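Local coordinates for protein molybdopterin adenylyltransferase (Pyrococcus furiosus, PDB 4LHB) that catalyses the adenylylation of molybdopterin with ATP, releasing diphosphate, as a step in molybdenum-cofactor biosynthesis, and works as a homohexamer, at residues 114-126 with 138-150. Sequence-based numbering, arbitrary orientation.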
loop_
_atom_site.group_PDB
_atom_site.type_symbol
_atom_site.label_atom_id
_atom_site.label_comp_id
_atom_site.label_asym_id
_atom_site.label_seq_id
_atom_site.Cartn_x
_atom_site.Cartn_y
_atom_site.Cartn_z
ATOM N N LEU C 114 -10.399 2.990 5.513
ATOM C CA LEU C 114 -11.365 2.128 6.192
ATOM C C LEU C 114 -12.261 1.243 5.259
ATOM O O LEU C 114 -12.859 0.244 5.722
ATOM C CB LEU C 114 -12.274 2.978 7.083
ATOM C CG LEU C 114 -11.584 3.788 8.190
ATOM C CD1 LEU C 114 -12.600 4.508 9.085
ATOM C CD2 LEU C 114 -10.654 2.880 8.999
ATOM N N PHE C 115 -12.362 1.593 3.984
ATOM C CA PHE C 115 -13.239 0.889 3.077
ATOM C C PHE C 115 -12.831 -0.551 2.907
ATOM O O PHE C 115 -11.710 -0.787 2.569
ATOM C CB PHE C 115 -13.167 1.486 1.658
ATOM C CG PHE C 115 -13.677 2.866 1.552
ATOM C CD1 PHE C 115 -14.550 3.383 2.485
ATOM C CD2 PHE C 115 -13.292 3.664 0.487
ATOM C CE1 PHE C 115 -15.014 4.685 2.377
ATOM C CE2 PHE C 115 -13.765 4.961 0.362
ATOM C CZ PHE C 115 -14.626 5.472 1.318
ATOM N N ASP C 116 -13.744 -1.504 3.055
ATOM C CA ASP C 116 -13.459 -2.871 2.629
ATOM C C ASP C 116 -13.641 -3.052 1.119
ATOM O O ASP C 116 -13.014 -3.905 0.541
ATOM C CB ASP C 116 -14.276 -3.874 3.401
ATOM C CG ASP C 116 -14.065 -3.752 4.874
ATOM O OD1 ASP C 116 -13.338 -4.593 5.423
ATOM O OD2 ASP C 116 -14.578 -2.811 5.500
ATOM N N LYS C 117 -14.475 -2.252 0.476
ATOM C CA LYS C 117 -14.618 -2.312 -0.981
ATOM C C LYS C 117 -14.731 -0.884 -1.470
ATOM O O LYS C 117 -15.416 -0.088 -0.843
ATOM C CB LYS C 117 -15.881 -3.118 -1.381
ATOM C CG LYS C 117 -15.603 -4.246 -2.398
ATOM C CD LYS C 117 -15.748 -5.624 -1.781
ATOM C CE LYS C 117 -14.879 -6.709 -2.381
ATOM N NZ LYS C 117 -15.064 -7.144 -3.782
ATOM N N GLU C 118 -14.019 -0.519 -2.526
ATOM C CA GLU C 118 -14.112 0.837 -3.038
ATOM C C GLU C 118 -14.979 0.892 -4.307
ATOM O O GLU C 118 -14.954 -0.014 -5.077
ATOM C CB GLU C 118 -12.728 1.429 -3.335
ATOM C CG GLU C 118 -12.720 2.964 -3.183
ATOM C CD GLU C 118 -11.692 3.706 -4.046
ATOM O OE1 GLU C 118 -10.878 3.030 -4.750
ATOM O OE2 GLU C 118 -11.723 4.987 -4.021
ATOM N N LEU C 119 -15.744 1.964 -4.505
ATOM C CA LEU C 119 -16.663 2.042 -5.638
ATOM C C LEU C 119 -15.983 2.860 -6.696
ATOM O O LEU C 119 -14.997 3.496 -6.405
ATOM C CB LEU C 119 -18.020 2.627 -5.230
ATOM C CG LEU C 119 -18.776 1.838 -4.139
ATOM C CD1 LEU C 119 -20.124 2.425 -3.665
ATOM C CD2 LEU C 119 -18.945 0.395 -4.547
ATOM N N SER C 120 -16.494 2.827 -7.924
ATOM C CA SER C 120 -16.003 3.691 -9.030
ATOM C C SER C 120 -16.763 5.031 -9.051
ATOM O O SER C 120 -16.971 5.639 -10.109
ATOM C CB SER C 120 -16.229 3.015 -10.369
ATOM O OG SER C 120 -16.037 1.615 -10.276
ATOM N N PHE C 121 -17.195 5.482 -7.885
ATOM C CA PHE C 121 -17.977 6.689 -7.785
ATOM C C PHE C 121 -17.280 7.944 -8.288
ATOM O O PHE C 121 -17.920 8.824 -8.854
ATOM C CB PHE C 121 -18.420 6.867 -6.352
ATOM C CG PHE C 121 -19.214 8.086 -6.135
ATOM C CD1 PHE C 121 -20.593 8.022 -6.138
ATOM C CD2 PHE C 121 -18.584 9.299 -5.937
ATOM C CE1 PHE C 121 -21.355 9.173 -5.956
ATOM C CE2 PHE C 121 -19.326 10.455 -5.745
ATOM C CZ PHE C 121 -20.724 10.397 -5.760
ATOM N N GLY C 122 -15.969 8.036 -8.096
ATOM C CA GLY C 122 -15.254 9.259 -8.452
ATOM C C GLY C 122 -15.219 9.415 -9.929
ATOM O O GLY C 122 -15.335 10.525 -10.452
ATOM N N GLU C 123 -15.015 8.292 -10.617
ATOM C CA GLU C 123 -14.936 8.307 -12.077
ATOM C C GLU C 123 -16.245 8.775 -12.638
ATOM O O GLU C 123 -16.255 9.628 -13.521
ATOM C CB GLU C 123 -14.718 6.931 -12.636
ATOM C CG GLU C 123 -13.445 6.235 -12.249
ATOM C CD GLU C 123 -13.099 5.128 -13.238
ATOM O OE1 GLU C 123 -13.913 4.823 -14.145
ATOM O OE2 GLU C 123 -12.010 4.547 -13.120
ATOM N N VAL C 124 -17.343 8.206 -12.127
ATOM C CA VAL C 124 -18.685 8.550 -12.612
ATOM C C VAL C 124 -19.001 10.020 -12.318
ATOM O O VAL C 124 -19.371 10.796 -13.226
ATOM C CB VAL C 124 -19.748 7.573 -12.070
ATOM C CG1 VAL C 124 -21.131 8.162 -12.253
ATOM C CG2 VAL C 124 -19.582 6.209 -12.776
ATOM N N PHE C 125 -18.738 10.408 -11.075
ATOM C CA PHE C 125 -18.778 11.808 -10.661
ATOM C C PHE C 125 -17.993 12.686 -11.615
ATOM O O PHE C 125 -18.474 13.705 -12.061
ATOM C CB PHE C 125 -18.211 12.002 -9.227
ATOM C CG PHE C 125 -18.409 13.375 -8.700
ATOM C CD1 PHE C 125 -19.501 13.671 -7.921
ATOM C CD2 PHE C 125 -17.542 14.390 -9.037
ATOM C CE1 PHE C 125 -19.717 14.954 -7.449
ATOM C CE2 PHE C 125 -17.758 15.678 -8.601
ATOM C CZ PHE C 125 -18.840 15.954 -7.788
ATOM N N ARG C 126 -16.756 12.323 -11.877
ATOM C CA ARG C 126 -15.949 13.136 -12.751
ATOM C C ARG C 126 -16.499 13.168 -14.162
ATOM O O ARG C 126 -16.470 14.224 -14.793
ATOM C CB ARG C 126 -14.465 12.710 -12.703
ATOM C CG ARG C 126 -13.772 13.318 -11.488
ATOM C CD ARG C 126 -12.270 13.117 -11.391
ATOM N NE ARG C 126 -11.948 11.727 -11.132
ATOM C CZ ARG C 126 -12.088 11.125 -9.965
ATOM N NH1 ARG C 126 -12.546 11.782 -8.912
ATOM N NH2 ARG C 126 -11.802 9.839 -9.853
ATOM N N VAL C 138 -9.742 17.622 -13.324
ATOM C CA VAL C 138 -8.418 17.162 -12.876
ATOM C C VAL C 138 -8.234 17.413 -11.364
ATOM O O VAL C 138 -7.545 16.641 -10.698
ATOM C CB VAL C 138 -7.317 17.800 -13.784
ATOM C CG1 VAL C 138 -5.931 17.783 -13.176
ATOM C CG2 VAL C 138 -7.334 17.094 -15.138
ATOM N N LEU C 139 -8.890 18.453 -10.833
ATOM C CA LEU C 139 -8.907 18.720 -9.405
ATOM C C LEU C 139 -10.043 18.047 -8.663
ATOM O O LEU C 139 -10.024 18.020 -7.442
ATOM C CB LEU C 139 -9.000 20.230 -9.132
ATOM C CG LEU C 139 -7.705 20.957 -9.446
ATOM C CD1 LEU C 139 -7.876 22.440 -9.337
ATOM C CD2 LEU C 139 -6.629 20.467 -8.507
ATOM N N THR C 140 -11.059 17.556 -9.364
ATOM C CA THR C 140 -12.209 16.995 -8.665
ATOM C C THR C 140 -11.827 15.667 -8.017
ATOM O O THR C 140 -11.318 14.721 -8.686
ATOM C CB THR C 140 -13.430 16.706 -9.554
ATOM O OG1 THR C 140 -13.741 17.825 -10.372
ATOM C CG2 THR C 140 -14.609 16.412 -8.676
ATOM N N ARG C 141 -12.062 15.606 -6.714
ATOM C CA ARG C 141 -11.859 14.359 -6.006
ATOM C C ARG C 141 -13.109 14.037 -5.193
ATOM O O ARG C 141 -13.757 14.909 -4.621
ATOM C CB ARG C 141 -10.552 14.403 -5.201
ATOM C CG ARG C 141 -9.372 14.978 -6.016
ATOM C CD ARG C 141 -7.974 14.740 -5.422
ATOM N NE ARG C 141 -8.086 14.754 -3.977
ATOM C CZ ARG C 141 -7.239 14.180 -3.141
ATOM N NH1 ARG C 141 -6.144 13.567 -3.593
ATOM N NH2 ARG C 141 -7.485 14.249 -1.835
ATOM N N ALA C 142 -13.500 12.785 -5.239
ATOM C CA ALA C 142 -14.711 12.339 -4.569
ATOM C C ALA C 142 -14.574 10.874 -4.579
ATOM O O ALA C 142 -13.948 10.321 -5.470
ATOM C CB ALA C 142 -15.945 12.711 -5.352
ATOM N N THR C 143 -15.156 10.229 -3.592
ATOM C CA THR C 143 -14.957 8.796 -3.453
ATOM C C THR C 143 -16.150 8.213 -2.764
ATOM O O THR C 143 -16.920 8.940 -2.137
ATOM C CB THR C 143 -13.686 8.500 -2.621
ATOM O OG1 THR C 143 -13.374 7.103 -2.726
ATOM C CG2 THR C 143 -13.874 8.884 -1.132
ATOM N N ALA C 144 -16.277 6.896 -2.843
ATOM C CA ALA C 144 -17.317 6.181 -2.100
ATOM C C ALA C 144 -16.838 4.765 -1.839
ATOM O O ALA C 144 -16.085 4.205 -2.635
ATOM C CB ALA C 144 -18.630 6.205 -2.886
ATOM N N GLY C 145 -17.243 4.172 -0.733
ATOM C CA GLY C 145 -16.854 2.823 -0.466
ATOM C C GLY C 145 -17.705 2.252 0.624
ATOM O O GLY C 145 -18.513 2.991 1.217
ATOM N N ILE C 146 -17.445 0.980 0.946
ATOM C CA ILE C 146 -18.185 0.225 1.931
ATOM C C ILE C 146 -17.308 -0.124 3.097
ATOM O O ILE C 146 -16.251 -0.720 2.920
ATOM C CB ILE C 146 -18.668 -1.121 1.332
ATOM C CG1 ILE C 146 -19.634 -0.826 0.192
ATOM C CG2 ILE C 146 -19.410 -1.951 2.358
ATOM C CD1 ILE C 146 -18.887 -0.508 -1.070
ATOM N N ILE C 147 -17.773 0.190 4.298
ATOM C CA ILE C 147 -17.186 -0.324 5.504
ATOM C C ILE C 147 -18.098 -1.467 5.977
ATOM O O ILE C 147 -19.279 -1.267 6.116
ATOM C CB ILE C 147 -17.161 0.780 6.604
ATOM C CG1 ILE C 147 -16.504 2.079 6.109
ATOM C CG2 ILE C 147 -16.507 0.284 7.899
ATOM C CD1 ILE C 147 -16.505 3.249 7.099
ATOM N N ARG C 148 -17.544 -2.629 6.276
ATOM C CA ARG C 148 -18.284 -3.745 6.796
ATOM C C ARG C 148 -17.960 -4.173 8.227
ATOM O O ARG C 148 -16.786 -4.272 8.587
ATOM C CB ARG C 148 -17.894 -4.969 6.020
ATOM C CG ARG C 148 -18.248 -4.966 4.574
ATOM C CD ARG C 148 -17.480 -6.114 3.993
ATOM N NE ARG C 148 -17.805 -6.279 2.600
ATOM C CZ ARG C 148 -17.048 -6.953 1.762
ATOM N NH1 ARG C 148 -15.925 -7.487 2.206
ATOM N NH2 ARG C 148 -17.413 -7.099 0.487
ATOM N N GLY C 149 -19.002 -4.541 8.978
ATOM C CA GLY C 149 -18.857 -5.308 10.197
ATOM C C GLY C 149 -18.955 -6.785 9.876
ATOM O O GLY C 149 -18.780 -7.138 8.746
ATOM N N GLN C 150 -19.192 -7.633 10.878
ATOM C CA GLN C 150 -19.388 -9.078 10.708
ATOM C C GLN C 150 -20.611 -9.322 9.826
ATOM O O GLN C 150 -20.543 -10.164 8.915
ATOM C CB GLN C 150 -19.590 -9.792 12.049
ATOM C CG GLN C 150 -18.343 -10.359 12.698
ATOM C CD GLN C 150 -18.611 -10.878 14.140
ATOM O OE1 GLN C 150 -19.653 -11.477 14.407
ATOM N NE2 GLN C 150 -17.670 -10.660 15.059
#
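F115 lies flat over G145 where the short strand 117-118, outermost in this chain's sheet, joins the antiparallel strand 143-148 of the mixed sheet in this MoaB/Mog-family domain. The pairing carries a classic beta bulge: two successive residues, D116 and K117, are set against the single residue I146, whose O accepts a 2.6 Å bond from D116 N and a weak, longer one from K117 N. K117 O returns the grip on I146 N, and L119 N continues the pairing to A144 O at 2.9 Å. G145 CA sits 3.6 Å above the centre of the F115 ring, only 3° off its normal, a CH-pi contact, while T143 OG1 meets the ring edge in plane. A leucine in place of F115 would probably lose this flat cover and leave the G145 backbone less well shielded.

Packing is close on the face that carries I146. L119 CD2 meets I146 CD1 at 3.6 Å, their side chains crossing at about a right angle; farther along, F121 CB presses on A144 CB. Helix 121-133 then runs over the chain leading into strand 143-148: F125 takes A142 CB over one ring face, and G122, lacking a side chain, brings its CA to within 3.4 Å of A142 O. Strand 153-159 and helix 163-184 close this layer, F121 touching both.

Toward its two ends the contact turns polar and partly exposed, the R126 end being the more weakly bonded. R126 bends at chi3 (-69°), laying its guanidinium face over G122 O, one helical turn back, while NH1 makes a weak bond to T140 O; its NE pairs with E123 of a neighbouring subunit. At the far end, D116 also forms a salt bridge to K75 of another subunit, while R148 N reaches D116 OD2 at 3.1 Å, nearly straight but from above the carboxylate plane.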